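Local coordinates for extracellular solute-binding protein, family 1 (Trichodesmium erythraeum IMS101, PDB 6G7N) that binds ferric iron through a cluster of tyrosines and probably delivers it to an ABC transporter for iron uptake, at residues S99-V104 against N232-G237; T57-R62 against N139-S144; G1-Y6 against A242-G247; N176-I181 against S196-R201. All coordinates share one frame; numbering follows the deposited sequence. Where two conformers were deposited one is given.

Interaction 1 (S99-V104 against N232-G237); sequences SKRARV and NISGGG. With DAL (D-alanine), chain C.
Asn232 N donates to Arg101 O at 2.8 Å, and Arg101 N returns a bond to Asn232 O at 2.9 Å, which defines a hydrogen-bonded antiparallel pair. The next such pair is less even: Ser234 N lies 2.9 Å from Ser99 O, while the return bond from Ser99 N to Ser234 O stretches to 3.3 Å. Between them Lys100 and Ile233 form the non-hydrogen-bonded pair, and Ile233 CA and Lys100 CA each add a C-H...O contact to a carbonyl of the other strand.

Arg101 carries the chemistry out of the sheet. Its chain bends at chi2 (-92°) and again at chi3, which lays CD 3.4 Å from Asn232 O and sends the guanidinium along the strand pair towards Ser234. NH1 then donates to O of the bound D-alanine at 2.9 Å, near the guanidinium plane and fairly straight (163°). NH1 also forms a salt bridge with Glu270, whose charge would probably balance part of the arginine's. Both serine hydroxyls bond to that same glutamate and to Arg9, so the polar face of Ser99, Arg101 and Ser234 belongs to one charged network. Asn232 OD1 instead turns back to accept from Ile233 N at 2.8 Å, and takes Ala60 N as a second donor.

On the other face Ile233 packs on Trp95. Such a pairing of long strands beside the ligand is consistent with the hinge between lobes of a periplasmic binding protein. Strand 54-58 runs beside strand 231-239, Phe264 of helix 258-266 covers the two serines, and Tyr141 of helix 140-167 lies against Arg101.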
loop_
_atom_site.group_PDB
_atom_site.type_symbol
_atom_site.label_atom_id
_atom_site.label_comp_id
_atom_site.label_asym_id
_atom_site.label_seq_id
_atom_site.Cartn_x
_atom_site.Cartn_y
_atom_site.Cartn_z
ATOM N N SER A 99 -1.738 -3.796 -7.750
ATOM C CA SER A 99 -2.189 -2.394 -7.765
ATOM C C SER A 99 -1.241 -1.611 -6.867
ATOM O O SER A 99 -0.514 -2.198 -6.064
ATOM C CB SER A 99 -3.670 -2.203 -7.413
ATOM O OG SER A 99 -3.940 -2.524 -6.079
ATOM N N LYS A 100 -1.278 -0.295 -7.014
ATOM C CA LYS A 100 -0.335 0.603 -6.383
ATOM C C LYS A 100 -1.063 1.702 -5.626
ATOM O O LYS A 100 -2.059 2.256 -6.092
ATOM C CB LYS A 100 0.551 1.248 -7.517
ATOM C CG LYS A 100 1.512 2.335 -7.194
ATOM C CD LYS A 100 2.245 2.652 -8.489
ATOM C CE LYS A 100 1.497 3.364 -9.615
ATOM N NZ LYS A 100 2.451 3.830 -10.652
ATOM N N ARG A 101 -0.508 2.041 -4.462
ATOM C CA ARG A 101 -0.971 3.154 -3.627
ATOM C C ARG A 101 0.213 4.072 -3.363
ATOM O O ARG A 101 1.353 3.676 -3.433
ATOM C CB ARG A 101 -1.625 2.660 -2.331
ATOM C CG ARG A 101 -0.736 1.785 -1.423
ATOM C CD ARG A 101 -0.836 0.283 -1.665
ATOM N NE ARG A 101 -2.167 -0.272 -1.515
ATOM C CZ ARG A 101 -2.816 -0.416 -0.348
ATOM N NH1 ARG A 101 -4.059 -0.843 -0.352
ATOM N NH2 ARG A 101 -2.244 -0.108 0.810
ATOM N N ALA A 102 -0.072 5.320 -3.023
ATOM C CA ALA A 102 0.976 6.294 -2.645
ATOM C C ALA A 102 0.699 6.806 -1.248
ATOM O O ALA A 102 -0.449 7.061 -0.893
ATOM C CB ALA A 102 0.998 7.468 -3.619
ATOM N N ARG A 103 1.757 6.953 -0.438
ATOM C CA ARG A 103 1.598 7.537 0.889
ATOM C C ARG A 103 1.961 9.014 0.763
ATOM O O ARG A 103 3.108 9.366 0.495
ATOM C CB ARG A 103 2.394 6.783 1.961
ATOM C CG ARG A 103 1.947 7.122 3.388
ATOM C CD ARG A 103 2.149 5.959 4.351
ATOM N NE ARG A 103 1.521 6.151 5.653
ATOM C CZ ARG A 103 0.204 6.026 5.871
ATOM N NH1 ARG A 103 -0.638 5.722 4.897
ATOM N NH2 ARG A 103 -0.281 6.205 7.101
ATOM N N VAL A 104 0.934 9.856 0.888
ATOM C CA VAL A 104 0.976 11.244 0.466
ATOM C C VAL A 104 0.721 12.182 1.621
ATOM O O VAL A 104 0.264 11.775 2.691
ATOM C CB VAL A 104 -0.025 11.492 -0.674
ATOM C CG1 VAL A 104 0.326 10.599 -1.862
ATOM C CG2 VAL A 104 -1.461 11.272 -0.198
ATOM N N ASN A 232 3.552 1.992 -2.778
ATOM C CA ASN A 232 3.499 0.643 -2.195
ATOM C C ASN A 232 2.422 -0.129 -2.938
ATOM O O ASN A 232 1.794 0.422 -3.859
ATOM C CB ASN A 232 3.295 0.767 -0.673
ATOM C CG ASN A 232 3.818 -0.407 0.150
ATOM O OD1 ASN A 232 3.909 -1.550 -0.334
ATOM N ND2 ASN A 232 4.138 -0.145 1.428
ATOM N N ILE A 233 2.229 -1.408 -2.581
ATOM C CA ILE A 233 1.444 -2.305 -3.428
ATOM C C ILE A 233 0.394 -3.081 -2.656
ATOM O O ILE A 233 0.540 -3.389 -1.466
ATOM C CB ILE A 233 2.367 -3.309 -4.166
ATOM C CG1 ILE A 233 3.281 -4.082 -3.207
ATOM C CG2 ILE A 233 3.169 -2.588 -5.228
ATOM C CD1 ILE A 233 3.928 -5.307 -3.831
ATOM N N SER A 234 -0.656 -3.451 -3.409
ATOM C CA SER A 234 -1.478 -4.621 -3.146
ATOM C C SER A 234 -0.897 -5.737 -4.003
ATOM O O SER A 234 -0.640 -5.512 -5.181
ATOM C CB SER A 234 -2.937 -4.386 -3.583
ATOM O OG SER A 234 -3.573 -3.362 -2.863
ATOM N N GLY A 235 -0.658 -6.914 -3.445
ATOM C CA GLY A 235 0.030 -7.921 -4.239
ATOM C C GLY A 235 -0.128 -9.315 -3.722
ATOM O O GLY A 235 -0.910 -9.593 -2.831
ATOM N N GLY A 236 0.608 -10.217 -4.351
ATOM C CA GLY A 236 0.496 -11.625 -3.983
ATOM C C GLY A 236 1.511 -12.501 -4.633
ATOM O O GLY A 236 2.349 -12.065 -5.421
ATOM N N GLY A 237 1.411 -13.782 -4.290
ATOM C CA GLY A 237 2.331 -14.777 -4.813
ATOM C C GLY A 237 1.715 -16.166 -4.777
ATOM O O GLY A 237 0.615 -16.368 -4.244
HETATM N N DAL C . -6.785 -1.266 4.360
HETATM C CA DAL C . -7.510 -2.002 3.271
HETATM C CB DAL C . -7.677 -3.468 3.640
HETATM C C DAL C . -6.874 -1.843 1.929
HETATM O O DAL C . -5.936 -1.023 1.857
HETATM O OXT DAL C . -7.321 -2.535 0.973
#

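Interaction 2 (T57-R62 against N139-S144); sequences TVDAGR and NIYNQS. With FE (Fe (III) ion), chain E; DAL (D-alanine), chain C.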
loop_
_atom_site.group_PDB
_atom_site.type_symbol
_atom_site.label_atom_id
_atom_site.label_comp_id
_atom_site.label_asym_id
_atom_site.label_seq_id
_atom_site.Cartn_x
_atom_site.Cartn_y
_atom_site.Cartn_z
ATOM N N THR A 57 -2.381 -9.892 -0.321
ATOM C CA THR A 57 -2.528 -8.974 0.805
ATOM C C THR A 57 -2.099 -7.596 0.372
ATOM O O THR A 57 -1.815 -7.364 -0.797
ATOM C CB THR A 57 -1.781 -9.500 2.049
ATOM O OG1 THR A 57 -2.196 -8.793 3.221
ATOM C CG2 THR A 57 -0.258 -9.374 1.913
ATOM N N VAL A 58 -2.094 -6.646 1.314
ATOM C CA VAL A 58 -1.560 -5.306 1.050
ATOM C C VAL A 58 -0.287 -5.057 1.834
ATOM O O VAL A 58 -0.108 -5.565 2.957
ATOM C CB VAL A 58 -2.552 -4.128 1.250
ATOM C CG1 VAL A 58 -3.885 -4.454 0.604
ATOM C CG2 VAL A 58 -2.759 -3.791 2.709
ATOM N N ASP A 59 0.563 -4.264 1.185
ATOM C CA ASP A 59 1.829 -3.726 1.682
ATOM C C ASP A 59 2.986 -4.675 1.439
ATOM O O ASP A 59 2.947 -5.825 1.884
ATOM C CB ASP A 59 1.760 -3.207 3.143
ATOM C CG ASP A 59 2.742 -2.099 3.386
ATOM O OD1 ASP A 59 3.956 -2.378 3.342
ATOM O OD2 ASP A 59 2.289 -0.950 3.551
ATOM N N ALA A 60 4.028 -4.179 0.783
ATOM C CA ALA A 60 5.207 -4.998 0.579
ATOM C C ALA A 60 5.794 -5.459 1.924
ATOM O O ALA A 60 6.452 -6.489 1.966
ATOM C CB ALA A 60 6.239 -4.221 -0.218
ATOM N N GLY A 61 5.608 -4.699 3.006
ATOM C CA GLY A 61 6.072 -5.193 4.302
ATOM C C GLY A 61 5.424 -6.504 4.714
ATOM O O GLY A 61 6.098 -7.374 5.322
ATOM N N ARG A 62 4.121 -6.661 4.445
ATOM C CA ARG A 62 3.420 -7.927 4.767
ATOM C C ARG A 62 3.835 -9.034 3.801
ATOM O O ARG A 62 3.971 -10.187 4.211
ATOM C CB ARG A 62 1.884 -7.812 4.739
ATOM C CG ARG A 62 1.210 -6.899 5.761
ATOM C CD ARG A 62 -0.278 -7.220 5.949
ATOM N NE ARG A 62 -0.990 -6.360 6.910
ATOM C CZ ARG A 62 -1.656 -5.248 6.604
ATOM N NH1 ARG A 62 -2.280 -4.554 7.557
ATOM N NH2 ARG A 62 -1.710 -4.817 5.351
ATOM N N ASN A 139 0.960 0.644 12.524
ATOM C CA ASN A 139 0.440 0.510 11.174
ATOM C C ASN A 139 1.556 0.231 10.154
ATOM O O ASN A 139 2.571 0.921 10.112
ATOM C CB ASN A 139 -0.295 1.791 10.822
ATOM C CG ASN A 139 -0.626 1.870 9.352
ATOM O OD1 ASN A 139 0.014 2.609 8.598
ATOM N ND2 ASN A 139 -1.622 1.108 8.921
ATOM N N ILE A 140 1.329 -0.788 9.319
ATOM C CA ILE A 140 2.323 -1.208 8.335
ATOM C C ILE A 140 2.651 -0.118 7.312
ATOM O O ILE A 140 3.789 -0.041 6.872
ATOM C CB ILE A 140 1.885 -2.545 7.651
ATOM C CG1 ILE A 140 3.025 -3.172 6.844
ATOM C CG2 ILE A 140 0.689 -2.329 6.725
ATOM C CD1 ILE A 140 4.151 -3.734 7.661
ATOM N N TYR A 141 1.674 0.718 6.934
ATOM C CA TYR A 141 1.963 1.754 5.954
ATOM C C TYR A 141 3.047 2.706 6.463
ATOM O O TYR A 141 3.951 3.118 5.730
ATOM C CB TYR A 141 0.735 2.561 5.568
ATOM C CG TYR A 141 -0.535 1.784 5.281
ATOM C CD1 TYR A 141 -0.499 0.562 4.597
ATOM C CD2 TYR A 141 -1.771 2.281 5.642
ATOM C CE1 TYR A 141 -1.661 -0.137 4.330
ATOM C CE2 TYR A 141 -2.957 1.597 5.357
ATOM C CZ TYR A 141 -2.908 0.397 4.685
ATOM O OH TYR A 141 -4.054 -0.294 4.433
ATOM N N ASN A 142 2.910 3.088 7.737
ATOM C CA ASN A 142 3.883 3.953 8.373
ATOM C C ASN A 142 5.231 3.250 8.544
ATOM O O ASN A 142 6.281 3.867 8.346
ATOM C CB ASN A 142 3.382 4.374 9.757
ATOM C CG ASN A 142 2.323 5.443 9.708
ATOM O OD1 ASN A 142 2.177 6.164 8.708
ATOM N ND2 ASN A 142 1.597 5.611 10.835
ATOM N N GLN A 143 5.209 1.988 8.957
ATOM C CA GLN A 143 6.449 1.239 9.090
ATOM C C GLN A 143 7.199 1.204 7.748
ATOM O O GLN A 143 8.414 1.401 7.694
ATOM C CB GLN A 143 6.180 -0.164 9.609
ATOM C CG GLN A 143 5.671 -0.179 11.037
ATOM C CD GLN A 143 5.143 -1.516 11.486
ATOM O OE1 GLN A 143 5.222 -2.505 10.769
ATOM N NE2 GLN A 143 4.569 -1.544 12.673
ATOM N N SER A 144 6.459 0.995 6.650
ATOM C CA SER A 144 7.089 0.928 5.348
ATOM C C SER A 144 7.658 2.275 4.895
ATOM O O SER A 144 8.733 2.332 4.301
ATOM C CB SER A 144 6.108 0.346 4.312
ATOM O OG SER A 144 5.975 -1.051 4.574
HETATM FE FE FE E . -5.585 0.344 3.404
HETATM N N DAL C . -6.785 -1.266 4.360
HETATM C CA DAL C . -7.510 -2.002 3.271
HETATM C CB DAL C . -7.677 -3.468 3.640
HETATM C C DAL C . -6.874 -1.843 1.929
HETATM O O DAL C . -5.936 -1.023 1.857
HETATM O OXT DAL C . -7.321 -2.535 0.973
HETATM O O HOH W 1 -3.605 -2.803 5.504
#
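Asp59 and Tyr141 lie 6.9 Å apart between CA atoms and Gly61 and Ser144 6.3 Å, so the start of helix 60-68 faces the first turn of helix 140-167. With CG anti to its backbone N (chi1 -151°), Asp59 has its OD1 placed to accept from Ser144 OG at 2.7 Å on the syn side and from Gly61 N at 2.9 Å through the anti lone pair. The second bond makes Asp59 the N-cap of its own helix. OD2 meets the edge of the Tyr141 ring, 3.3 Å from CD1, with carboxylate and ring 19° from coplanar. An alanine in place of Asp59 would probably leave the Ser144 hydroxyl and the N-H of Gly61 without this acceptor and the Tyr141 ring less firmly held.

Ile140 supplies much of the apolar contact: CG1 lies 3.6 Å from Asp59 CG, and CG2 sits over one face of the Arg62 guanidinium. Val58 CG2 adds a looser touch at Tyr141 CE1. In the conformer described, Arg62 NH2 donates to Val58 O at 3.0 Å and also to a water that donates to Tyr141 OH.

Tyr141 OH is a ligand of the iron(III) ion, alongside Tyr197, Tyr198 and the D-alanine. Asp59 thus stands in the second shell and probably helps to set the ring. Where Arg62 takes this conformer, the water and the charge behind it would probably help stabilise a metal-bound phenolate.

Interaction 3 (G1-Y6 against A242-G247); sequences GAINLY and APNKEG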
loop_
_atom_site.group_PDB
_atom_site.type_symbol
_atom_site.label_atom_id
_atom_site.label_comp_id
_atom_site.label_asym_id
_atom_site.label_seq_id
_atom_site.Cartn_x
_atom_site.Cartn_y
_atom_site.Cartn_z
ATOM N N GLY A 1 -9.623 -28.471 -11.049
ATOM C CA GLY A 1 -10.404 -27.403 -11.728
ATOM C C GLY A 1 -10.649 -26.123 -10.936
ATOM O O GLY A 1 -11.577 -25.369 -11.247
ATOM N N ALA A 2 -9.827 -25.876 -9.927
ATOM C CA ALA A 2 -9.967 -24.696 -9.095
ATOM C C ALA A 2 -8.640 -24.259 -8.545
ATOM O O ALA A 2 -7.673 -25.031 -8.481
ATOM C CB ALA A 2 -10.938 -24.971 -7.955
ATOM N N ILE A 3 -8.618 -23.017 -8.091
ATOM C CA ILE A 3 -7.545 -22.530 -7.243
ATOM C C ILE A 3 -8.123 -22.011 -5.925
ATOM O O ILE A 3 -9.241 -21.495 -5.892
ATOM C CB ILE A 3 -6.708 -21.442 -7.919
ATOM C CG1 ILE A 3 -7.569 -20.236 -8.313
ATOM C CG2 ILE A 3 -6.003 -22.020 -9.128
ATOM C CD1 ILE A 3 -6.745 -19.037 -8.675
ATOM N N ASN A 4 -7.326 -22.103 -4.871
ATOM C CA ASN A 4 -7.686 -21.580 -3.564
ATOM C C ASN A 4 -6.923 -20.286 -3.315
ATOM O O ASN A 4 -5.699 -20.306 -3.136
ATOM C CB ASN A 4 -7.385 -22.626 -2.502
ATOM C CG ASN A 4 -8.165 -23.898 -2.725
ATOM O OD1 ASN A 4 -9.373 -23.850 -2.916
ATOM N ND2 ASN A 4 -7.472 -25.032 -2.729
ATOM N N LEU A 5 -7.679 -19.187 -3.318
ATOM C CA LEU A 5 -7.152 -17.838 -3.105
ATOM C C LEU A 5 -7.346 -17.441 -1.653
ATOM O O LEU A 5 -8.489 -17.286 -1.210
ATOM C CB LEU A 5 -7.908 -16.885 -4.014
ATOM C CG LEU A 5 -7.618 -15.392 -3.836
ATOM C CD1 LEU A 5 -6.147 -15.019 -4.002
ATOM C CD2 LEU A 5 -8.500 -14.531 -4.746
ATOM N N TYR A 6 -6.238 -17.306 -0.921
ATOM C CA TYR A 6 -6.253 -16.800 0.474
ATOM C C TYR A 6 -5.913 -15.312 0.377
ATOM O O TYR A 6 -4.808 -14.941 0.005
ATOM C CB TYR A 6 -5.201 -17.505 1.317
ATOM C CG TYR A 6 -5.546 -18.884 1.845
ATOM C CD1 TYR A 6 -6.175 -19.842 1.058
ATOM C CD2 TYR A 6 -5.148 -19.247 3.123
ATOM C CE1 TYR A 6 -6.440 -21.114 1.553
ATOM C CE2 TYR A 6 -5.379 -20.513 3.620
ATOM C CZ TYR A 6 -6.029 -21.450 2.843
ATOM O OH TYR A 6 -6.242 -22.717 3.353
ATOM N N ALA A 242 1.356 -25.129 -3.190
ATOM C CA ALA A 242 0.156 -24.991 -3.974
ATOM C C ALA A 242 -0.256 -26.306 -4.630
ATOM O O ALA A 242 0.526 -26.888 -5.386
ATOM C CB ALA A 242 0.371 -23.960 -5.053
ATOM N N PRO A 243 -1.490 -26.760 -4.376
ATOM C CA PRO A 243 -1.939 -27.973 -5.067
ATOM C C PRO A 243 -2.151 -27.812 -6.570
ATOM O O PRO A 243 -2.103 -28.794 -7.309
ATOM C CB PRO A 243 -3.240 -28.345 -4.361
ATOM C CG PRO A 243 -3.640 -27.189 -3.554
ATOM C CD PRO A 243 -2.441 -26.314 -3.341
ATOM N N ASN A 244 -2.395 -26.584 -7.018
ATOM C CA ASN A 244 -2.575 -26.280 -8.448
ATOM C C ASN A 244 -1.661 -25.123 -8.829
ATOM O O ASN A 244 -2.096 -23.990 -9.085
ATOM C CB ASN A 244 -4.023 -25.929 -8.742
ATOM C CG ASN A 244 -4.319 -25.872 -10.224
ATOM O OD1 ASN A 244 -3.418 -26.021 -11.067
ATOM N ND2 ASN A 244 -5.595 -25.671 -10.559
ATOM N N LYS A 245 -0.373 -25.414 -8.907
ATOM C CA LYS A 245 0.626 -24.408 -9.246
ATOM C C LYS A 245 0.371 -23.783 -10.621
ATOM O O LYS A 245 0.454 -22.565 -10.778
ATOM C CB LYS A 245 2.037 -25.012 -9.176
ATOM C CG LYS A 245 3.151 -24.040 -9.498
ATOM C CD LYS A 245 4.506 -24.735 -9.545
ATOM C CE LYS A 245 5.597 -23.754 -9.916
ATOM N NZ LYS A 245 6.953 -24.352 -9.801
ATOM N N GLU A 246 0.046 -24.613 -11.581
ATOM C CA GLU A 246 -0.221 -24.132 -12.933
ATOM C C GLU A 246 -1.396 -23.098 -13.004
ATOM O O GLU A 246 -1.345 -22.039 -13.654
ATOM C CB GLU A 246 -0.511 -25.307 -13.875
ATOM N N GLY A 247 -2.439 -23.442 -12.259
ATOM C CA GLY A 247 -3.600 -22.572 -12.172
ATOM C C GLY A 247 -3.282 -21.298 -11.409
ATOM O O GLY A 247 -3.776 -20.230 -11.783
#
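Pro243 makes the first approach to strand 2-7, its ring CG 4.5 Å from Asn4 ND2. This is a loose contact; Asn4 ND2 has its polar partner in Pro51 O.

Asn244 follows and supplies the one direct hydrogen bond between the two segments. CG lies anti to the backbone N (chi1 -169°), which carries the amide to the strand. ND2 donates to Ala2 O at 3.0 Å with a nearly straight N-H...O angle of 171°. The acceptor lies in the amide plane, whereas the donor stands well above the carbonyl plane, 50° out of it. The other end of the same amide is used as well: OD1 takes the N-H of Gly247 at 3.0 Å, the N-cap bond of helix 245-255.

Gly247, in the first turn of that helix, presses its backbone against Ile3, whose CG2 branch rests 3.6 Å from Gly247 C. The fit depends on the missing side chain, because a CB there would fall 3.0 Å from Ile3 CG2 and still closer to Asn244 ND2.

Strand 2-7 pairs in parallel with strands 28-33 and 54-58. Asp53, just before the latter, accepts from both Asn4 N and Asn244 N and so ties the segments a second time. Replacing Asn244 by a leucine would probably cost the helix this capping bond and leave Ala2 O without this donor. One planar amide therefore acts as acceptor for a helix end and donor to a strand carbonyl, fixing the start of the helix beside the N-terminal strand, far from the iron site.

Interaction 4 (N176-I181 against S196-R201); sequences NDTAQI and SYYLAR. With FE (Fe (III) ion), chain E; DAL (D-alanine), chain C.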
loop_
_atom_site.group_PDB
_atom_site.type_symbol
_atom_site.label_atom_id
_atom_site.label_comp_id
_atom_site.label_asym_id
_atom_site.label_seq_id
_atom_site.Cartn_x
_atom_site.Cartn_y
_atom_site.Cartn_z
ATOM N N ASN A 176 -7.500 5.636 12.205
ATOM C CA ASN A 176 -6.932 5.091 10.977
ATOM C C ASN A 176 -6.605 6.200 9.976
ATOM O O ASN A 176 -6.581 7.389 10.336
ATOM C CB ASN A 176 -7.890 4.017 10.435
ATOM C CG ASN A 176 -9.241 4.557 10.052
ATOM O OD1 ASN A 176 -9.427 5.761 9.907
ATOM N ND2 ASN A 176 -10.211 3.656 9.912
ATOM N N ASP A 177 -6.274 5.852 8.732
ATOM C CA ASP A 177 -5.879 6.878 7.776
ATOM C C ASP A 177 -7.026 7.852 7.491
ATOM O O ASP A 177 -6.831 9.046 7.387
ATOM C CB ASP A 177 -5.388 6.286 6.431
ATOM C CG ASP A 177 -3.890 5.999 6.361
ATOM O OD1 ASP A 177 -3.190 6.006 7.419
ATOM O OD2 ASP A 177 -3.414 5.771 5.226
ATOM N N THR A 178 -8.233 7.296 7.344
ATOM C CA THR A 178 -9.413 8.132 7.098
ATOM C C THR A 178 -9.638 9.132 8.239
ATOM O O THR A 178 -10.013 10.287 8.011
ATOM C CB THR A 178 -10.634 7.221 6.882
ATOM O OG1 THR A 178 -10.391 6.410 5.731
ATOM C CG2 THR A 178 -11.919 8.005 6.759
ATOM N N ALA A 179 -9.381 8.691 9.462
ATOM C CA ALA A 179 -9.491 9.581 10.619
ATOM C C ALA A 179 -8.508 10.738 10.516
ATOM O O ALA A 179 -8.828 11.852 10.948
ATOM C CB ALA A 179 -9.300 8.821 11.914
ATOM N N GLN A 180 -7.325 10.506 9.931
ATOM C CA GLN A 180 -6.370 11.614 9.785
ATOM C C GLN A 180 -6.898 12.629 8.768
ATOM O O GLN A 180 -6.786 13.832 8.968
ATOM C CB GLN A 180 -4.979 11.116 9.397
ATOM C CG GLN A 180 -4.455 9.953 10.210
ATOM C CD GLN A 180 -4.600 10.094 11.694
ATOM O OE1 GLN A 180 -4.258 11.124 12.274
ATOM N NE2 GLN A 180 -5.127 9.046 12.325
ATOM N N ILE A 181 -7.467 12.132 7.669
ATOM C CA ILE A 181 -8.042 13.015 6.669
ATOM C C ILE A 181 -9.162 13.867 7.291
ATOM O O ILE A 181 -9.231 15.091 7.055
ATOM C CB ILE A 181 -8.552 12.211 5.450
ATOM C CG1 ILE A 181 -7.377 11.495 4.757
ATOM C CG2 ILE A 181 -9.298 13.110 4.481
ATOM C CD1 ILE A 181 -7.797 10.511 3.690
ATOM N N SER A 196 -3.272 7.437 -0.687
ATOM C CA SER A 196 -4.015 8.135 -1.723
ATOM C C SER A 196 -5.468 7.667 -1.856
ATOM O O SER A 196 -6.388 8.492 -2.014
ATOM C CB SER A 196 -3.253 7.926 -3.056
ATOM O OG SER A 196 -2.970 6.543 -3.317
ATOM N N TYR A 197 -5.674 6.350 -1.827
ATOM C CA TYR A 197 -6.985 5.795 -2.078
ATOM C C TYR A 197 -8.005 6.153 -1.011
ATOM O O TYR A 197 -9.208 6.055 -1.274
ATOM C CB TYR A 197 -6.907 4.267 -2.312
ATOM C CG TYR A 197 -6.332 3.492 -1.170
ATOM C CD1 TYR A 197 -7.102 3.063 -0.107
ATOM C CD2 TYR A 197 -4.980 3.171 -1.138
ATOM C CE1 TYR A 197 -6.542 2.339 0.943
ATOM C CE2 TYR A 197 -4.410 2.460 -0.088
ATOM C CZ TYR A 197 -5.173 2.072 0.988
ATOM O OH TYR A 197 -4.601 1.436 2.054
ATOM N N TYR A 198 -7.577 6.556 0.186
ATOM C CA TYR A 198 -8.544 6.932 1.219
ATOM C C TYR A 198 -9.206 8.272 0.897
ATOM O O TYR A 198 -10.376 8.481 1.244
ATOM C CB TYR A 198 -7.918 6.948 2.624
ATOM C CG TYR A 198 -7.546 5.585 3.136
ATOM C CD1 TYR A 198 -8.508 4.619 3.395
ATOM C CD2 TYR A 198 -6.215 5.238 3.330
ATOM C CE1 TYR A 198 -8.155 3.375 3.855
ATOM C CE2 TYR A 198 -5.860 3.981 3.781
ATOM C CZ TYR A 198 -6.829 3.044 4.029
ATOM O OH TYR A 198 -6.478 1.782 4.452
ATOM N N LEU A 199 -8.481 9.198 0.271
ATOM C CA LEU A 199 -9.118 10.436 -0.146
ATOM C C LEU A 199 -10.066 10.174 -1.316
ATOM O O LEU A 199 -11.198 10.689 -1.338
ATOM C CB LEU A 199 -8.087 11.506 -0.494
ATOM C CG LEU A 199 -8.661 12.861 -0.856
ATOM C CD1 LEU A 199 -9.491 13.489 0.273
ATOM C CD2 LEU A 199 -7.547 13.813 -1.260
ATOM N N ALA A 200 -9.609 9.369 -2.279
ATOM C CA ALA A 200 -10.475 8.959 -3.378
ATOM C C ALA A 200 -11.771 8.301 -2.918
ATOM O O ALA A 200 -12.848 8.524 -3.482
ATOM C CB ALA A 200 -9.706 8.083 -4.326
ATOM N N ARG A 201 -11.659 7.460 -1.890
ATOM C CA ARG A 201 -12.820 6.773 -1.345
ATOM C C ARG A 201 -13.873 7.780 -0.844
ATOM O O ARG A 201 -15.074 7.612 -1.111
ATOM C CB ARG A 201 -12.388 5.857 -0.226
ATOM C CG ARG A 201 -13.475 4.972 0.290
ATOM C CD ARG A 201 -12.975 4.105 1.433
ATOM N NE ARG A 201 -11.931 3.144 1.045
ATOM C CZ ARG A 201 -11.375 2.299 1.902
ATOM N NH1 ARG A 201 -11.707 2.350 3.192
ATOM N NH2 ARG A 201 -10.477 1.412 1.504
HETATM FE FE FE E . -5.585 0.344 3.404
HETATM N N DAL C . -6.785 -1.266 4.360
HETATM C CA DAL C . -7.510 -2.002 3.271
HETATM C CB DAL C . -7.677 -3.468 3.640
HETATM C C DAL C . -6.874 -1.843 1.929
HETATM O O DAL C . -5.936 -1.023 1.857
HETATM O OXT DAL C . -7.321 -2.535 0.973
HETATM O O HOH W 2 -11.613 6.936 3.258
#
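Thr178 and Tyr198 mark the nearest backbone approach of two helical segments, with their CA atoms 6.1 Å apart. The axes of 177-181 and 196-201 pass 9.6 Å from each other at a crossing angle of -65°.

Tyr198 contributes the largest contact area. From the helix 177-181 side, Asp177 lays CB 3.4 Å from Tyr198 CD2, its carboxylate plane turned 79° from the ring, and Thr178 OG1 comes 3.5 Å from Tyr198 CD1. Across the ring, Tyr197 brings CE1 3.2 Å above the plane near the rim. The phenol thus lies between Asp177 and Thr178 on one side and Tyr197 on the other, which probably restrict its rotation.

These adjacent tyrosines are the paired phenolic ligands familiar from ferric-binding proteins of the periplasmic binding protein clan. The two differ in first torsion, which brings both OH atoms to one metal: Tyr197 has CG between the backbone N and the carbonyl carbon (59°), Tyr198 has it beside the N alone. Tyr197 OH and Tyr198 OH each bind the iron(III) ion at 2.0 Å. Asn195 donates to Tyr197 OH. The D-alanine chelates the metal through its N and O.

At the CB end of Tyr198, Ile181 CD1 packs 3.7 Å from Tyr198 CB, and its CG2 meets Leu199 CD1. A water bridges Thr178 OG1 and Tyr198 O, 2.8 Å from the latter. Asp177 OD2 is held from strand 96-108 by Arg103, its strongest partner, through a salt bridge, and from strand 191-195 by Asn195 N.

Interactions 1, 2 and 4 cluster around the iron, with centres 9 Å (1 and 2), 15 Å (1 and 4) and 16 Å (2 and 4) apart. Interactions 1 and 2 meet through neighbouring strands 231-239 and 54-58, probably by a hydrogen bond from Asp59 N to Ile233 O; Ala102 O and Ser196 N probably link 1 to 4 likewise. Interaction 3 lies far out on the sheet that 1 and 2 share, its centre 34 Å from that of interaction 4. Along the chain it encloses the rest: 1 and 2 interleave, and 4 is nested within 1. Iron is thus bound where separate parts of the chain meet, as in the clefts of periplasmic binding proteins.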